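Local coordinates for putative Outer membrane protein (PDB 6GW5), which probably mediates attachment of Helicobacter pylori to host-cell glycans of the Lewis X type as the helical extracellular adhesin domain of SabA, an outer membrane protein, at residues L5-E10 with L372-V377; T353-T358 with Y397-N402; K11-S16 with Q411-M416; Q66-S71 with A222-L227; L84-V89 with C118-T123. One frame throughout, in Å; residues are numbered along the deposited sequence.

Interactions 1, 2 and 3 gather at one end of the elongated helical chain, where the N-terminal and C-terminal segments meet; 1 and 3 share helix 3-32 and touch, their centres 9 Å apart. Both are surface contacts; interaction 2, whose centre lies about 24 Å from that of interaction 1, is partly buried. Interaction 4 lies nearer the chain centre and all its touching residues are buried, while interaction 5, partly buried, sits at the far end, its centre about 84 Å from that of interaction 1. Interactions 1 to 4 join their segments by apolar side-chain packing without a cross-segment hydrogen bond, whereas interaction 5 pairs backbones as a parallel beta sheet.

Interaction 1: residues L5-E10 with L372-V377; sequences LKNLNE and LPYNQV
One methyl group, CD1 of Leu8, meets three residues of a turn, and no hydrogen bond crosses between 5-10 and 372-377. CD1 of Leu8 lies 4.1 Å from CE2 of Tyr374, approaching the ring obliquely, and 4.3 Å from CD1 of Leu372. The same Leu8 CD1 is 4.1 Å from the CA of Asn375. With its CG anti to the backbone N (chi1 -156°), Leu8 slides past Tyr374, the two side chains running in opposite directions. Within its own segment, CB of Leu372 stands 4.3 Å above the Tyr374 ring plane, over its centre. The side chains of Asn7 and Tyr374 cross at about a right angle, their amide and ring planes 59° apart, with Asn7 ND2 3.9 Å from Tyr374 OH. Bonds within the loop fix its backbone. Asn375 N bonds to Leu372 O, closing a type I turn, and OD1 of Asn375 accepts from Val377 N at 3.1 Å while Asn375 ND2 gives a bond to Val377 O at 3.0 Å. OD1 is further bonded to the hydroxyl of Tyr12, one helical turn beyond Leu8. The arrangement is a type I beta turn followed by an Asx turn, laid against the first turns of helix 3-32.

Interaction 2: residues T353-T358 with Y397-N402; sequences TEIVTT and YNYQIN
Ile355 meets two tyrosines, Tyr397 and Tyr399, with different branches. Its CG2 lies 3.8 Å from CD1 of Tyr397, approaching that ring obliquely. On the other branch CG1 is 3.8 Å from CE2 of Tyr399, and CD1 stands at the edge of the same ring, in its plane, 3.8 Å from CD2 of Tyr399. CG1 is anti to the backbone N (chi1 -161°), which starts this branch on its course past Tyr399 in the opposite direction to the phenol. One helix position on, Val356 uses CG2 twice: 3.7 Å from the Tyr399 OH, and 3.8 Å from CE1 of Tyr397, where it sits at the ring edge. No hydrogen bond joins the segments; the contact is apolar packing of the Ile355 and Val356 branches on the two phenol rings.

Around this first shell, Asn398 is the centre of an inverse gamma turn between the two tyrosines, with a weak bond from Tyr399 N to Tyr397 O. Tyr399 also stacks on the ring of Tyr359 of helix 348-370, the helix that carries Ile355, while the Tyr399 carbonyl O accepts from NZ of Lys26 on helix 3-32. Asn402 OD1 caps Gln405 N. The tyrosines of the turn leading into strand 400-401 thus pack on helix 348-370; the strand pairs antiparallel with strand 383-384 in a two-stranded ribbon and leads into the N-capped helix 403-415.

Interaction 3: residues K11-S16 with Q411-M416; sequences KYEQLS and QALAAM
Met416 SD, Ala412 CB and Leu413 CD1 all approach the Tyr12 ring obliquely. SD of Met416 lies 5.2 Å from the ring centroid, 65° off the normal, and 4.0 Å from CD2 of Tyr12: a Met-aromatic contact in which the two side chains cross at about a right angle. CG of Met416 is anti to the carbonyl carbon (chi1 -62°), which starts the side chain on its course toward Tyr12. CB of Ala412 is 4.1 Å from Tyr12 CE2. The setting is the packing of helix 3-32, in a predicted coiled coil, on helix 403-415. Their local axes come within 10.1 Å with a crossing angle of -139°, so the helices run roughly antiparallel but diverge. Between them Leu413 fits knobs-into-holes packing: it enters between Tyr12, Glu13 and Ser16, with Asn9 completing the four-residue hole. Its CD1 lies 3.6 Å from the backbone N of Glu13, while CD2 is 4.0 Å from CG of Glu13, whose chain crosses it at about a right angle. Tyr12 is buried, with Leu409 and Ile369 also against it, and its hydroxyl is satisfied by Asn375. On the Ser16 side of the hole, CD2 of Leu413 lies 3.9 Å from CB of Ser16.

Interaction 4: residues Q66-S71 with A222-L227; sequences QAVITS and AMIPIL
Ser71 OG donates to the carbonyl O of Val68 at 2.9 Å, turning the serine hydroxyl back onto its own helix beside Met223. The C=O...OG angle is 118°, and OG is tilted 26° from the carbonyl plane. Next to this bond, Val68 carries the contact with 222-227. Its CG2, anti to the carbonyl carbon, is 3.5 Å from CD1 of Leu227, the two side chains reaching toward each other tip to tip. The same methyl lies 3.6 Å from SD of Met223, an apolar touch. CG1 takes the other direction: 3.9 Å from CB of Met223 and 4.2 Å from CG1 of Ile224. Val68 thus fits among Met223, Ile224 and Leu227, which span one turn of helix 215-240. The local axes approach to 10.4 Å and cross at -151°, an almost antiparallel helix pair. Pro225, whose N makes no bond to the turn before, kinks the second helix within this segment. Helix 255-283 adds Ile278 against Val68, and Phe282 against Ser71 and Met223; Leu171 of helix 167-183 packs on Leu227. All five touching residues are buried and no hydrogen bond crosses, so these two segments are joined by apolar packing alone, and the Ser71 hydroxyl finds its acceptor within its own helix.

Interaction 5: residues L84-V89 with C118-T123; sequences LTFFVV and CAMNQT
Phe87 to Val89 and Ala119 to Asn121 form a small two-stranded parallel beta sheet, Phe87 opposite Ala119, Val88 opposite Met120 and Val89 opposite Asn121. The evidence is a run of four backbone bonds, each 2.8 to 3.0 Å from N to O: Phe87 N gives to Cys118 O, Met120 N to Phe87 O, Val89 N to Met120 O, and Gln122 N to Val89 O. The alternation of donors between the strands is that of parallel pairing, although the short strand axes twist by 35°. The last bond uses a backbone N in the first turn of helix 122-139, so the sheet leads straight into that helix.

Side chains pack beside the strands as well. Met120 lays its CE over one face of the Phe86 ring, 4.1 Å from the centroid and 19° off the normal, a CH-pi contact, offset toward the rim. Its SD is 3.6 Å from CE2 of Phe86, a Met-aromatic approach. The bend at chi3 (-63°) turns CE onto the ring. On the same sheet face as Met120, CG1 of Val88 is 3.5 Å from CA of Gln122.

Asn102 OD1 binds Val88 N, and Cys118, whose O accepts the first bond, is also disulfide-bonded to Cys112. The chemistry implies a joint of two kinds: four backbone bonds join the strands, and the Met120-Phe86 contact adds side-chain packing beside them.

Interaction 1: residues L5-E10 with L372-V377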
# COMPACT_ATOMS: atom_id res chain seq x y z
N LEU A 5 45.72 23.56 -0.93
CA LEU A 5 45.04 22.58 -0.09
C LEU A 5 43.58 22.41 -0.52
O LEU A 5 43.11 21.27 -0.65
CB LEU A 5 45.18 23.00 1.37
CG LEU A 5 44.73 22.04 2.45
CD1 LEU A 5 45.82 21.78 3.48
CD2 LEU A 5 43.41 22.45 3.11
N LYS A 6 42.88 23.51 -0.78
CA LYS A 6 41.48 23.44 -1.21
C LYS A 6 41.30 22.66 -2.50
O LYS A 6 40.39 21.86 -2.59
CB LYS A 6 40.85 24.83 -1.39
CG LYS A 6 40.55 25.52 -0.07
CD LYS A 6 39.11 26.08 0.01
CE LYS A 6 38.53 26.02 1.45
NZ LYS A 6 37.90 27.29 1.93
N ASN A 7 42.17 22.88 -3.47
CA ASN A 7 42.11 22.14 -4.73
C ASN A 7 42.29 20.64 -4.51
O ASN A 7 41.56 19.82 -5.05
CB ASN A 7 43.18 22.63 -5.69
CG ASN A 7 43.03 22.03 -7.07
OD1 ASN A 7 41.96 22.10 -7.68
ND2 ASN A 7 44.08 21.38 -7.55
N LEU A 8 43.26 20.32 -3.67
CA LEU A 8 43.57 18.94 -3.35
C LEU A 8 42.40 18.25 -2.63
O LEU A 8 42.13 17.06 -2.85
CB LEU A 8 44.83 18.90 -2.46
CG LEU A 8 45.66 17.62 -2.44
CD1 LEU A 8 46.40 17.48 -3.76
CD2 LEU A 8 46.66 17.62 -1.29
N ASN A 9 41.78 18.99 -1.72
CA ASN A 9 40.74 18.46 -0.86
C ASN A 9 39.50 18.14 -1.66
O ASN A 9 38.80 17.19 -1.34
CB ASN A 9 40.40 19.48 0.24
CG ASN A 9 39.21 19.06 1.09
OD1 ASN A 9 39.30 18.14 1.91
ND2 ASN A 9 38.09 19.72 0.88
N GLU A 10 39.22 18.90 -2.70
CA GLU A 10 38.01 18.62 -3.47
C GLU A 10 38.29 17.60 -4.58
O GLU A 10 37.38 16.89 -4.99
CB GLU A 10 37.21 19.87 -3.91
CG GLU A 10 37.96 21.14 -4.34
CD GLU A 10 38.43 21.07 -5.79
OE1 GLU A 10 38.27 22.08 -6.53
OE2 GLU A 10 38.92 20.01 -6.21
N LEU A 372 50.66 16.54 -9.04
CA LEU A 372 50.71 17.69 -8.15
C LEU A 372 51.85 17.48 -7.18
O LEU A 372 51.87 16.46 -6.49
CB LEU A 372 49.37 17.83 -7.45
CG LEU A 372 48.27 18.21 -8.49
CD1 LEU A 372 46.83 18.28 -7.96
CD2 LEU A 372 48.63 19.49 -9.24
N PRO A 373 52.82 18.42 -7.16
CA PRO A 373 53.97 18.23 -6.26
C PRO A 373 53.56 18.16 -4.78
O PRO A 373 54.13 17.38 -4.02
CB PRO A 373 54.88 19.43 -6.53
CG PRO A 373 54.11 20.38 -7.40
CD PRO A 373 52.85 19.72 -7.87
N TYR A 374 52.56 18.94 -4.40
CA TYR A 374 52.11 18.97 -3.02
C TYR A 374 51.25 17.73 -2.67
O TYR A 374 50.91 17.48 -1.50
CB TYR A 374 51.39 20.28 -2.70
CG TYR A 374 50.46 20.78 -3.78
CD1 TYR A 374 50.93 21.47 -4.91
CD2 TYR A 374 49.08 20.60 -3.67
CE1 TYR A 374 50.06 21.92 -5.90
CE2 TYR A 374 48.19 21.05 -4.66
CZ TYR A 374 48.69 21.73 -5.76
OH TYR A 374 47.82 22.18 -6.71
N ASN A 375 50.89 16.95 -3.68
CA ASN A 375 50.12 15.76 -3.41
C ASN A 375 50.88 14.86 -2.47
O ASN A 375 52.00 14.45 -2.77
CB ASN A 375 49.81 14.99 -4.67
CG ASN A 375 49.14 13.68 -4.40
OD1 ASN A 375 48.28 13.58 -3.52
ND2 ASN A 375 49.56 12.65 -5.11
N GLN A 376 50.21 14.52 -1.36
CA GLN A 376 50.72 13.68 -0.31
C GLN A 376 50.31 12.18 -0.46
O GLN A 376 51.03 11.29 -0.02
CB GLN A 376 50.12 14.22 1.01
CG GLN A 376 50.92 13.88 2.25
CD GLN A 376 51.67 15.05 2.89
OE1 GLN A 376 52.15 15.97 2.21
NE2 GLN A 376 51.80 15.00 4.22
N VAL A 377 49.18 11.90 -1.10
CA VAL A 377 48.69 10.51 -1.18
C VAL A 377 48.99 9.78 -2.49
O VAL A 377 48.68 10.27 -3.59
CB VAL A 377 47.16 10.43 -0.97
CG1 VAL A 377 46.69 8.98 -0.93
CG2 VAL A 377 46.79 11.14 0.33

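Interaction 2: residues T353-T358 with Y397-N402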
# COMPACT_ATOMS: atom_id res chain seq x y z
N THR A 353 27.55 1.38 -18.75
CA THR A 353 28.11 2.60 -19.28
C THR A 353 28.66 3.50 -18.18
O THR A 353 29.72 4.10 -18.33
CB THR A 353 27.04 3.36 -20.10
OG1 THR A 353 26.73 2.57 -21.26
CG2 THR A 353 27.50 4.79 -20.51
N GLU A 354 27.89 3.61 -17.11
CA GLU A 354 28.19 4.54 -16.03
C GLU A 354 29.42 4.08 -15.27
O GLU A 354 30.19 4.90 -14.81
CB GLU A 354 27.00 4.63 -15.08
CG GLU A 354 27.16 5.65 -13.96
CD GLU A 354 25.88 5.80 -13.16
OE1 GLU A 354 24.85 6.24 -13.75
OE2 GLU A 354 25.90 5.49 -11.94
N ILE A 355 29.57 2.77 -15.06
CA ILE A 355 30.74 2.30 -14.33
C ILE A 355 31.99 2.54 -15.14
O ILE A 355 33.03 2.89 -14.57
CB ILE A 355 30.62 0.81 -13.88
CG1 ILE A 355 31.61 0.55 -12.78
CG2 ILE A 355 30.74 -0.17 -15.06
CD1 ILE A 355 31.45 -0.81 -12.18
N VAL A 356 31.88 2.41 -16.47
CA VAL A 356 33.04 2.62 -17.33
C VAL A 356 33.41 4.11 -17.30
O VAL A 356 34.57 4.43 -17.07
CB VAL A 356 32.82 2.12 -18.78
CG1 VAL A 356 33.99 2.50 -19.65
CG2 VAL A 356 32.66 0.62 -18.81
N THR A 357 32.44 5.00 -17.52
CA THR A 357 32.71 6.43 -17.43
C THR A 357 33.35 6.73 -16.09
O THR A 357 34.33 7.43 -16.02
CB THR A 357 31.44 7.26 -17.55
OG1 THR A 357 30.71 6.84 -18.69
CG2 THR A 357 31.74 8.71 -17.69
N THR A 358 32.77 6.21 -15.03
CA THR A 358 33.25 6.50 -13.71
C THR A 358 34.67 5.97 -13.45
O THR A 358 35.44 6.58 -12.75
CB THR A 358 32.25 5.98 -12.67
OG1 THR A 358 30.98 6.58 -12.91
CG2 THR A 358 32.69 6.33 -11.25
N TYR A 397 33.76 -5.66 -15.88
CA TYR A 397 33.31 -4.57 -15.02
C TYR A 397 33.80 -4.72 -13.58
O TYR A 397 33.53 -3.89 -12.74
CB TYR A 397 31.79 -4.47 -15.12
CG TYR A 397 31.28 -4.26 -16.54
CD1 TYR A 397 31.60 -3.09 -17.27
CD2 TYR A 397 30.48 -5.23 -17.17
CE1 TYR A 397 31.12 -2.89 -18.56
CE2 TYR A 397 30.00 -5.05 -18.45
CZ TYR A 397 30.32 -3.89 -19.14
OH TYR A 397 29.83 -3.75 -20.41
N ASN A 398 34.63 -5.74 -13.32
CA ASN A 398 35.05 -6.07 -12.00
C ASN A 398 36.29 -5.29 -11.58
O ASN A 398 37.33 -5.83 -11.34
CB ASN A 398 35.25 -7.55 -11.95
CG ASN A 398 35.38 -8.08 -10.56
OD1 ASN A 398 35.00 -7.43 -9.58
ND2 ASN A 398 35.91 -9.29 -10.45
N TYR A 399 36.15 -3.99 -11.48
CA TYR A 399 37.30 -3.12 -11.18
C TYR A 399 37.83 -3.41 -9.80
O TYR A 399 37.04 -3.73 -8.93
CB TYR A 399 36.89 -1.65 -11.25
CG TYR A 399 36.50 -1.27 -12.63
CD1 TYR A 399 37.47 -1.02 -13.59
CD2 TYR A 399 35.16 -1.18 -13.01
CE1 TYR A 399 37.12 -0.70 -14.89
CE2 TYR A 399 34.80 -0.84 -14.30
CZ TYR A 399 35.77 -0.62 -15.24
OH TYR A 399 35.42 -0.29 -16.51
N GLN A 400 39.14 -3.33 -9.60
CA GLN A 400 39.73 -3.50 -8.26
C GLN A 400 40.18 -2.19 -7.76
O GLN A 400 40.89 -1.48 -8.43
CB GLN A 400 40.90 -4.49 -8.21
CG GLN A 400 40.51 -5.92 -8.61
CD GLN A 400 39.24 -6.53 -7.91
OE1 GLN A 400 38.18 -6.69 -8.52
NE2 GLN A 400 39.39 -6.94 -6.66
N ILE A 401 39.68 -1.86 -6.60
CA ILE A 401 40.12 -0.69 -5.89
C ILE A 401 41.08 -1.14 -4.80
O ILE A 401 40.73 -1.93 -3.92
CB ILE A 401 38.91 0.01 -5.24
CG1 ILE A 401 37.96 0.52 -6.33
CG2 ILE A 401 39.36 1.15 -4.30
CD1 ILE A 401 36.52 0.47 -5.93
N ASN A 402 42.27 -0.59 -4.84
CA ASN A 402 43.28 -0.87 -3.84
C ASN A 402 42.87 -0.38 -2.46
O ASN A 402 42.70 0.81 -2.24
CB ASN A 402 44.60 -0.21 -4.25
CG ASN A 402 45.74 -0.60 -3.34
OD1 ASN A 402 45.72 -0.32 -2.14
ND2 ASN A 402 46.71 -1.28 -3.90

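Interaction 3: residues K11-S16 with Q411-M416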
# COMPACT_ATOMS: atom_id res chain seq x y z
N LYS A 11 39.54 17.55 -5.05
CA LYS A 11 39.95 16.47 -5.93
C LYS A 11 39.92 15.16 -5.16
O LYS A 11 39.45 14.13 -5.68
CB LYS A 11 41.31 16.77 -6.56
CG LYS A 11 41.17 17.89 -7.58
CD LYS A 11 42.30 18.00 -8.58
CE LYS A 11 41.70 18.75 -9.80
NZ LYS A 11 42.56 18.88 -11.01
N TYR A 12 40.36 15.20 -3.91
CA TYR A 12 40.34 14.00 -3.09
C TYR A 12 38.91 13.55 -2.88
O TYR A 12 38.61 12.38 -3.03
CB TYR A 12 41.05 14.18 -1.74
CG TYR A 12 42.57 14.15 -1.72
CD1 TYR A 12 43.33 13.83 -2.85
CD2 TYR A 12 43.26 14.45 -0.54
CE1 TYR A 12 44.72 13.82 -2.81
CE2 TYR A 12 44.66 14.45 -0.49
CZ TYR A 12 45.39 14.12 -1.62
OH TYR A 12 46.78 14.12 -1.58
N GLU A 13 38.04 14.49 -2.54
CA GLU A 13 36.68 14.14 -2.21
C GLU A 13 35.97 13.59 -3.44
O GLU A 13 35.12 12.73 -3.36
CB GLU A 13 35.95 15.33 -1.57
CG GLU A 13 34.82 14.89 -0.66
CD GLU A 13 33.75 15.95 -0.38
OE1 GLU A 13 33.38 15.99 0.81
OE2 GLU A 13 33.26 16.71 -1.28
N GLN A 14 36.38 14.06 -4.60
CA GLN A 14 35.78 13.62 -5.83
C GLN A 14 36.24 12.22 -6.26
O GLN A 14 35.46 11.44 -6.79
CB GLN A 14 36.08 14.61 -6.96
CG GLN A 14 34.83 15.10 -7.65
CD GLN A 14 34.44 14.27 -8.81
OE1 GLN A 14 35.24 14.14 -9.71
NE2 GLN A 14 33.25 13.72 -8.82
N LEU A 15 37.51 11.93 -6.06
CA LEU A 15 38.03 10.62 -6.38
C LEU A 15 37.36 9.58 -5.47
O LEU A 15 36.97 8.49 -5.89
CB LEU A 15 39.54 10.60 -6.23
CG LEU A 15 40.21 9.22 -6.35
CD1 LEU A 15 39.99 8.60 -7.72
CD2 LEU A 15 41.71 9.33 -6.08
N SER A 16 37.27 9.93 -4.20
CA SER A 16 36.65 9.11 -3.20
C SER A 16 35.23 8.83 -3.56
O SER A 16 34.76 7.72 -3.38
CB SER A 16 36.69 9.83 -1.86
OG SER A 16 36.09 9.03 -0.87
N GLN A 411 41.65 8.69 5.12
CA GLN A 411 42.35 9.25 6.25
C GLN A 411 42.83 10.67 5.95
O GLN A 411 42.70 11.54 6.80
CB GLN A 411 43.47 8.34 6.73
CG GLN A 411 43.95 8.62 8.15
CD GLN A 411 42.91 8.33 9.28
OE1 GLN A 411 41.94 9.06 9.37
NE2 GLN A 411 43.13 7.30 10.14
N ALA A 412 43.33 10.92 4.75
CA ALA A 412 43.70 12.30 4.33
C ALA A 412 42.51 13.26 4.21
O ALA A 412 42.60 14.43 4.59
CB ALA A 412 44.49 12.28 3.02
N LEU A 413 41.39 12.78 3.70
CA LEU A 413 40.18 13.56 3.68
C LEU A 413 39.73 13.95 5.11
O LEU A 413 39.29 15.07 5.36
CB LEU A 413 39.07 12.79 2.92
CG LEU A 413 38.23 13.41 1.80
CD1 LEU A 413 39.06 14.28 0.89
CD2 LEU A 413 37.47 12.34 1.00
N ALA A 414 39.87 13.02 6.06
CA ALA A 414 39.42 13.20 7.45
C ALA A 414 40.32 14.16 8.24
O ALA A 414 39.85 14.97 9.03
CB ALA A 414 39.36 11.84 8.15
N ALA A 415 41.63 14.04 7.99
CA ALA A 415 42.63 14.98 8.46
C ALA A 415 42.37 16.38 7.93
O ALA A 415 42.49 17.35 8.67
CB ALA A 415 44.01 14.54 8.03
N MET A 416 41.98 16.48 6.67
CA MET A 416 41.56 17.76 6.10
C MET A 416 40.22 18.29 6.65
O MET A 416 39.92 19.45 6.43
CB MET A 416 41.53 17.68 4.57
CG MET A 416 42.89 17.39 3.95
SD MET A 416 42.86 17.43 2.15
CE MET A 416 44.12 18.61 1.78

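Interaction 4: residues Q66-S71 with A222-L227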
# COMPACT_ATOMS: atom_id res chain seq x y z
N GLN A 66 -12.43 -7.41 2.35
CA GLN A 66 -13.12 -7.89 3.52
C GLN A 66 -13.27 -6.84 4.60
O GLN A 66 -14.36 -6.60 5.10
CB GLN A 66 -12.34 -9.06 4.14
CG GLN A 66 -13.03 -10.40 4.00
CD GLN A 66 -14.38 -10.41 4.70
OE1 GLN A 66 -14.47 -10.40 5.94
NE2 GLN A 66 -15.43 -10.41 3.91
N ALA A 67 -12.15 -6.25 5.00
CA ALA A 67 -12.17 -5.32 6.08
C ALA A 67 -13.02 -4.11 5.70
O ALA A 67 -13.76 -3.60 6.55
CB ALA A 67 -10.76 -4.91 6.48
N VAL A 68 -12.87 -3.62 4.48
CA VAL A 68 -13.61 -2.43 4.04
C VAL A 68 -15.12 -2.73 3.97
O VAL A 68 -15.93 -1.92 4.41
CB VAL A 68 -13.07 -1.86 2.71
CG1 VAL A 68 -13.94 -0.71 2.19
CG2 VAL A 68 -11.65 -1.35 2.87
N ILE A 69 -15.50 -3.89 3.45
CA ILE A 69 -16.91 -4.24 3.40
C ILE A 69 -17.46 -4.39 4.78
O ILE A 69 -18.51 -3.87 5.08
CB ILE A 69 -17.15 -5.57 2.66
CG1 ILE A 69 -16.78 -5.47 1.18
CG2 ILE A 69 -18.60 -6.00 2.80
CD1 ILE A 69 -17.26 -4.23 0.49
N THR A 70 -16.77 -5.12 5.62
CA THR A 70 -17.16 -5.23 7.02
C THR A 70 -17.44 -3.80 7.58
O THR A 70 -18.47 -3.54 8.21
CB THR A 70 -16.05 -5.94 7.81
OG1 THR A 70 -16.01 -7.34 7.46
CG2 THR A 70 -16.20 -5.78 9.33
N SER A 71 -16.48 -2.90 7.37
CA SER A 71 -16.54 -1.60 7.98
C SER A 71 -17.71 -0.77 7.39
O SER A 71 -18.30 0.03 8.07
CB SER A 71 -15.18 -0.89 7.84
OG SER A 71 -15.10 -0.26 6.58
N ALA A 222 -13.59 6.87 1.40
CA ALA A 222 -12.37 7.05 0.60
C ALA A 222 -11.63 5.74 0.32
O ALA A 222 -10.85 5.67 -0.61
CB ALA A 222 -11.44 8.03 1.27
N MET A 223 -11.91 4.71 1.13
CA MET A 223 -11.31 3.38 0.92
C MET A 223 -11.76 2.71 -0.36
O MET A 223 -11.00 1.94 -0.95
CB MET A 223 -11.69 2.43 2.06
CG MET A 223 -11.19 2.87 3.41
SD MET A 223 -11.68 1.75 4.71
CE MET A 223 -11.02 2.63 6.12
N ILE A 224 -12.99 2.99 -0.76
CA ILE A 224 -13.60 2.22 -1.82
C ILE A 224 -12.94 2.46 -3.17
O ILE A 224 -12.59 1.50 -3.84
CB ILE A 224 -15.12 2.43 -1.86
CG1 ILE A 224 -15.73 1.87 -0.56
CG2 ILE A 224 -15.74 1.67 -3.01
CD1 ILE A 224 -17.22 2.11 -0.40
N PRO A 225 -12.78 3.73 -3.58
CA PRO A 225 -12.09 4.00 -4.82
C PRO A 225 -10.66 3.50 -4.83
O PRO A 225 -10.17 3.07 -5.88
CB PRO A 225 -12.13 5.53 -4.96
CG PRO A 225 -12.55 6.05 -3.68
CD PRO A 225 -13.38 4.96 -3.05
N ILE A 226 -10.01 3.54 -3.69
CA ILE A 226 -8.65 2.97 -3.61
C ILE A 226 -8.63 1.48 -3.95
O ILE A 226 -7.81 1.03 -4.73
CB ILE A 226 -8.00 3.22 -2.24
CG1 ILE A 226 -7.60 4.70 -2.16
CG2 ILE A 226 -6.79 2.31 -2.04
CD1 ILE A 226 -7.41 5.22 -0.76
N LEU A 227 -9.53 0.73 -3.34
CA LEU A 227 -9.55 -0.69 -3.59
C LEU A 227 -10.01 -1.03 -4.99
O LEU A 227 -9.61 -2.05 -5.52
CB LEU A 227 -10.43 -1.38 -2.58
CG LEU A 227 -9.80 -1.60 -1.21
CD1 LEU A 227 -10.79 -2.39 -0.39
CD2 LEU A 227 -8.47 -2.33 -1.30

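Interaction 5: residues L84-V89 with C118-T123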
# COMPACT_ATOMS: atom_id res chain seq x y z
N LEU A 84 -32.93 2.91 13.67
CA LEU A 84 -32.54 4.07 12.87
C LEU A 84 -32.08 5.26 13.71
O LEU A 84 -32.60 5.52 14.79
CB LEU A 84 -33.67 4.42 11.90
CG LEU A 84 -33.72 3.59 10.58
CD1 LEU A 84 -33.23 2.13 10.65
CD2 LEU A 84 -35.09 3.64 9.91
N THR A 85 -31.02 5.93 13.27
CA THR A 85 -30.57 7.17 13.92
C THR A 85 -31.19 8.41 13.27
O THR A 85 -30.70 9.52 13.45
CB THR A 85 -29.04 7.33 13.87
OG1 THR A 85 -28.61 7.55 12.51
CG2 THR A 85 -28.37 6.14 14.46
N PHE A 86 -32.21 8.19 12.46
CA PHE A 86 -32.97 9.24 11.80
C PHE A 86 -34.43 8.75 11.77
O PHE A 86 -34.69 7.58 12.09
CB PHE A 86 -32.44 9.51 10.36
CG PHE A 86 -32.17 8.26 9.56
CD1 PHE A 86 -30.94 7.66 9.61
CD2 PHE A 86 -33.13 7.72 8.71
CE1 PHE A 86 -30.65 6.54 8.86
CE2 PHE A 86 -32.87 6.58 7.97
CZ PHE A 86 -31.63 5.98 8.04
N PHE A 87 -35.35 9.63 11.38
CA PHE A 87 -36.76 9.31 11.38
C PHE A 87 -37.23 9.23 9.94
O PHE A 87 -37.09 10.17 9.17
CB PHE A 87 -37.48 10.39 12.18
CG PHE A 87 -38.97 10.17 12.37
CD1 PHE A 87 -39.46 9.30 13.35
CD2 PHE A 87 -39.89 10.88 11.62
CE1 PHE A 87 -40.84 9.12 13.51
CE2 PHE A 87 -41.27 10.70 11.78
CZ PHE A 87 -41.74 9.83 12.73
N VAL A 88 -37.76 8.08 9.55
CA VAL A 88 -38.27 7.90 8.18
C VAL A 88 -39.76 8.17 8.08
O VAL A 88 -40.55 7.87 8.99
CB VAL A 88 -37.94 6.48 7.68
CG1 VAL A 88 -38.45 6.21 6.27
CG2 VAL A 88 -36.44 6.31 7.71
N VAL A 89 -40.15 8.75 6.97
CA VAL A 89 -41.52 9.22 6.80
C VAL A 89 -42.06 8.81 5.47
O VAL A 89 -41.36 8.84 4.48
CB VAL A 89 -41.61 10.75 6.95
CG1 VAL A 89 -40.97 11.14 8.27
CG2 VAL A 89 -40.93 11.48 5.81
N CYS A 118 -33.32 15.73 10.71
CA CYS A 118 -33.08 14.30 10.97
C CYS A 118 -34.15 13.38 10.43
O CYS A 118 -34.33 12.24 10.90
CB CYS A 118 -32.92 14.06 12.46
SG CYS A 118 -31.66 15.12 13.19
N ALA A 119 -34.84 13.85 9.40
CA ALA A 119 -35.91 13.07 8.80
C ALA A 119 -35.45 12.60 7.46
O ALA A 119 -34.61 13.24 6.83
CB ALA A 119 -37.17 13.92 8.66
N MET A 120 -36.04 11.52 6.99
CA MET A 120 -35.68 10.98 5.69
C MET A 120 -36.92 10.50 4.99
O MET A 120 -37.75 9.83 5.57
CB MET A 120 -34.65 9.81 5.84
CG MET A 120 -34.26 9.07 4.54
SD MET A 120 -32.97 7.81 4.61
CE MET A 120 -31.64 8.88 5.08
N ASN A 121 -36.99 10.74 3.70
CA ASN A 121 -38.02 10.10 2.90
C ASN A 121 -37.92 8.61 2.82
O ASN A 121 -36.84 8.13 2.56
CB ASN A 121 -37.91 10.57 1.47
CG ASN A 121 -38.76 11.77 1.21
OD1 ASN A 121 -39.25 12.42 2.15
ND2 ASN A 121 -38.96 12.08 -0.05
N GLN A 122 -39.03 7.91 2.97
CA GLN A 122 -39.08 6.48 2.79
C GLN A 122 -38.51 6.03 1.43
O GLN A 122 -37.79 5.03 1.37
CB GLN A 122 -40.49 5.90 3.00
CG GLN A 122 -40.38 4.47 3.45
CD GLN A 122 -41.66 3.66 3.47
OE1 GLN A 122 -42.70 4.08 3.99
NE2 GLN A 122 -41.58 2.44 2.91
N THR A 123 -38.84 6.75 0.36
CA THR A 123 -38.20 6.54 -0.95
C THR A 123 -36.67 6.33 -0.78
O THR A 123 -36.14 5.25 -1.09
CB THR A 123 -38.45 7.78 -1.86
OG1 THR A 123 -39.84 7.93 -2.08
CG2 THR A 123 -37.74 7.66 -3.21